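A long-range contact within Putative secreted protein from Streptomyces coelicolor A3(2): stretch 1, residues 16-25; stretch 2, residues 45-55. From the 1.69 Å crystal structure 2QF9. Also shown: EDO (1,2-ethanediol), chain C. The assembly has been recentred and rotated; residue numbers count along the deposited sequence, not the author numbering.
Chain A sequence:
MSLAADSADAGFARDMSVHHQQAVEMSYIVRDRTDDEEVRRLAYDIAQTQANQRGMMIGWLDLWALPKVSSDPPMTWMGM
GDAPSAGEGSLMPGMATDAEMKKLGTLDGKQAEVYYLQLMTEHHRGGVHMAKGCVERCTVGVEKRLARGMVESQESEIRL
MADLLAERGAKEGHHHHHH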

# COMPACT_ATOMS: atom_id res chain seq x y z
N MSE A 16 8.73 7.26 9.82
CA MSE A 16 7.30 7.09 9.65
C MSE A 16 7.01 5.97 8.64
O MSE A 16 5.99 5.29 8.76
N SER A 17 7.91 5.73 7.67
CA SER A 17 7.70 4.59 6.76
C SER A 17 7.71 3.24 7.51
O SER A 17 6.85 2.38 7.26
N VAL A 18 8.66 3.07 8.42
CA VAL A 18 8.71 1.86 9.25
C VAL A 18 7.45 1.77 10.15
O VAL A 18 6.88 0.70 10.32
N HIS A 19 7.03 2.91 10.71
CA HIS A 19 5.85 2.94 11.58
C HIS A 19 4.59 2.51 10.80
O HIS A 19 3.83 1.63 11.24
N HIS A 20 4.43 3.11 9.61
CA HIS A 20 3.31 2.79 8.71
C HIS A 20 3.31 1.30 8.34
O HIS A 20 2.25 0.64 8.35
N GLN A 21 4.48 0.77 8.02
CA GLN A 21 4.62 -0.65 7.68
C GLN A 21 3.97 -1.56 8.74
O GLN A 21 3.28 -2.53 8.40
N GLN A 22 4.21 -1.25 10.01
CA GLN A 22 3.62 -2.07 11.07
C GLN A 22 2.09 -1.94 11.13
O GLN A 22 1.39 -2.93 11.38
N ALA A 23 1.56 -0.73 10.92
CA ALA A 23 0.10 -0.54 10.90
C ALA A 23 -0.53 -1.40 9.79
O ALA A 23 -1.56 -2.06 9.99
N VAL A 24 0.07 -1.35 8.61
CA VAL A 24 -0.38 -2.17 7.49
C VAL A 24 -0.40 -3.66 7.89
O VAL A 24 -1.41 -4.35 7.68
N GLU A 25 0.70 -4.15 8.46
CA GLU A 25 0.80 -5.54 8.91
C GLU A 25 -0.29 -5.89 9.94
O GLU A 25 -0.94 -6.93 9.83
N ASP A 45 -9.12 0.49 5.40
CA ASP A 45 -8.84 1.93 5.22
C ASP A 45 -7.47 2.36 5.75
O ASP A 45 -6.73 3.09 5.08
N ILE A 46 -7.12 1.90 6.94
CA ILE A 46 -5.80 2.18 7.49
C ILE A 46 -4.70 1.57 6.62
O ILE A 46 -3.69 2.23 6.35
N ALA A 47 -4.86 0.30 6.21
CA ALA A 47 -3.87 -0.32 5.33
C ALA A 47 -3.68 0.48 4.04
O ALA A 47 -2.56 0.73 3.61
N GLN A 48 -4.79 0.87 3.42
CA GLN A 48 -4.75 1.59 2.15
C GLN A 48 -4.04 2.93 2.29
O GLN A 48 -3.15 3.27 1.49
N THR A 49 -4.43 3.69 3.32
CA THR A 49 -3.88 5.02 3.52
C THR A 49 -2.42 4.96 3.91
O THR A 49 -1.59 5.66 3.32
N GLN A 50 -2.09 4.09 4.86
CA GLN A 50 -0.72 4.04 5.38
C GLN A 50 0.26 3.42 4.38
O GLN A 50 1.38 3.90 4.24
N ALA A 51 -0.17 2.41 3.62
CA ALA A 51 0.69 1.87 2.57
C ALA A 51 0.95 2.95 1.52
O ALA A 51 2.06 3.07 1.01
N ASN A 52 -0.09 3.72 1.19
CA ASN A 52 0.05 4.76 0.17
C ASN A 52 1.03 5.84 0.65
O ASN A 52 1.98 6.22 -0.07
N GLN A 53 0.82 6.32 1.88
CA GLN A 53 1.72 7.32 2.45
C GLN A 53 3.16 6.80 2.61
O GLN A 53 4.13 7.55 2.39
N ARG A 54 3.30 5.53 2.98
CA ARG A 54 4.62 4.91 3.01
C ARG A 54 5.29 4.97 1.64
O ARG A 54 6.47 5.36 1.55
N GLY A 55 4.56 4.60 0.58
CA GLY A 55 5.08 4.72 -0.79
C GLY A 55 5.50 6.15 -1.14
O GLY A 55 6.54 6.36 -1.76

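A histidine lies at the centre of this helix-helix contact. His 20 points toward the other helix with chi1 m, and glutamines of the second stretch meet both its face and its edge. Its NE2 donates a hydrogen bond to Gln 53 OE1 at 2.8 Å, near the ring plane. Over one face lies Gln 50, also m at chi1, whose CG sits 4.0 Å from the ring centroid and almost on the ring normal, a CH-pi contact. Gln 50 OE1 comes within 3.2 Å of His 20 ND1, but the angle is too poor for a hydrogen bond. A water joins them instead: it donates to Gln 50 OE1 (2.8 Å) and also hydrogen-bonds His 20 ND1 (2.8 Å) and His 19 ND1 (2.7 Å). An imidazole suits this site because it offers a flat surface for packing and two nitrogens for polar partners.

The helices run nearly antiparallel, at 155°, their axes approaching to 8.5 Å; near Val 24 the second helix presents the small side chains of Ala 47 and Ala 51. The CA atoms of Val 24 and Ala 47 are 4.5 Å apart. Val 24, t at chi1, places CG2 3.6 Å from Ala 51 N and 4.1 Å from Ala 51 CB. Ala 23 points inward, its CB 4.2 Å from Ile 46 CG2 and 3.1 Å from Gln 50 OE1.

At the other end Arg 54 is extended, with chi1 to chi3 all t, so its aliphatic part reaches across the first helix, past Ser 17 toward Gln 21; its CD lies 3.3 Å from Ser 17 O. The compact Ser 17 brings its CB within 3.9 Å of Arg 54 CG, while Gln 21 CG covers one guanidinium face.

Outside this interface, Gln 48 NE2 donates a 2.6 Å hydrogen bond to O2 of the 1,2-ethanediol, probably a crystallisation additive.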

# COMPACT_ATOMS: atom_id res chain seq x y z
CB MSE A 16 6.61 8.42 9.28
CG MSE A 16 5.12 8.34 9.32
SE MSE A 16 4.39 7.88 11.11
CE MSE A 16 4.24 9.69 11.72
CB SER A 17 8.73 4.60 5.62
OG SER A 17 8.42 5.66 4.74
CB VAL A 18 10.01 1.81 10.09
CG1 VAL A 18 9.99 0.62 11.05
CG2 VAL A 18 11.24 1.72 9.17
CB HIS A 19 5.68 4.36 12.12
CG HIS A 19 4.94 4.44 13.43
ND1 HIS A 19 3.59 4.71 13.50
CD2 HIS A 19 5.38 4.38 14.71
CE1 HIS A 19 3.23 4.80 14.77
NE2 HIS A 19 4.29 4.59 15.53
CB HIS A 20 3.42 3.64 7.44
CG HIS A 20 2.76 4.99 7.55
ND1 HIS A 20 2.62 5.66 8.75
CD2 HIS A 20 2.21 5.78 6.61
CE1 HIS A 20 1.98 6.80 8.54
NE2 HIS A 20 1.73 6.90 7.25
CB GLN A 21 6.10 -1.01 7.53
CG GLN A 21 6.33 -2.44 7.12
CD GLN A 21 7.81 -2.73 6.91
OE1 GLN A 21 8.62 -2.63 7.85
NE2 GLN A 21 8.17 -3.07 5.67
CB GLN A 22 4.26 -1.77 12.42
CG GLN A 22 3.90 -2.88 13.43
CD GLN A 22 4.35 -2.57 14.83
OE1 GLN A 22 3.94 -1.57 15.43
NE2 GLN A 22 5.20 -3.44 15.37
CB ALA A 23 -0.27 0.90 10.69
CB VAL A 24 0.48 -1.91 6.22
CG1 VAL A 24 0.06 -2.86 5.08
CG2 VAL A 24 0.36 -0.41 5.80
CB GLU A 25 2.21 -5.81 9.46
CG GLU A 25 2.42 -7.18 10.10
CD GLU A 25 2.31 -8.37 9.12
OE1 GLU A 25 2.01 -8.17 7.92
OE2 GLU A 25 2.51 -9.52 9.58
CB ASP A 45 -9.96 2.78 5.83
CG ASP A 45 -11.28 2.66 5.03
OD1 ASP A 45 -11.25 2.29 3.85
OD2 ASP A 45 -12.34 2.96 5.60
CB ILE A 46 -5.69 1.69 8.95
CG1 ILE A 46 -6.59 2.57 9.83
CG2 ILE A 46 -4.21 1.72 9.44
CD1 ILE A 46 -6.70 2.09 11.29
CB ALA A 47 -4.27 -1.78 5.00
CB GLN A 48 -6.15 1.74 1.56
CG GLN A 48 -6.71 0.41 1.02
CD GLN A 48 -6.15 0.08 -0.36
OE1 GLN A 48 -6.77 0.38 -1.37
NE2 GLN A 48 -4.96 -0.50 -0.40
CB THR A 49 -4.71 5.80 4.57
OG1 THR A 49 -6.02 5.99 4.04
CG2 THR A 49 -4.08 7.19 4.88
CB GLN A 50 -0.67 3.41 6.77
CG GLN A 50 -1.39 4.32 7.81
CD GLN A 50 -0.90 4.15 9.24
OE1 GLN A 50 0.19 3.67 9.48
NE2 GLN A 50 -1.72 4.58 10.19
CB ALA A 51 0.05 0.64 1.90
CB ASN A 52 -1.30 5.39 -0.18
CG ASN A 52 -1.19 6.40 -1.30
OD1 ASN A 52 -0.75 6.07 -2.41
ND2 ASN A 52 -1.56 7.63 -1.02
CB GLN A 53 1.18 7.82 3.79
CG GLN A 53 -0.15 8.54 3.66
CD GLN A 53 -0.72 8.96 5.00
OE1 GLN A 53 -0.26 8.51 6.05
NE2 GLN A 53 -1.75 9.81 4.98
CB ARG A 54 4.54 3.48 3.53
CG ARG A 54 5.88 2.80 3.57
CD ARG A 54 5.79 1.46 4.28
NE ARG A 54 7.08 0.75 4.24
CZ ARG A 54 7.43 -0.07 3.26
NH1 ARG A 54 6.63 -0.26 2.20
NH2 ARG A 54 8.60 -0.70 3.32
C1 EDO C . -1.78 -2.90 0.13
O1 EDO C . -1.32 -3.95 0.97
C2 EDO C . -2.24 -1.76 1.02
O2 EDO C . -3.62 -1.93 1.31
O HOH W 1 1.98 4.84 11.33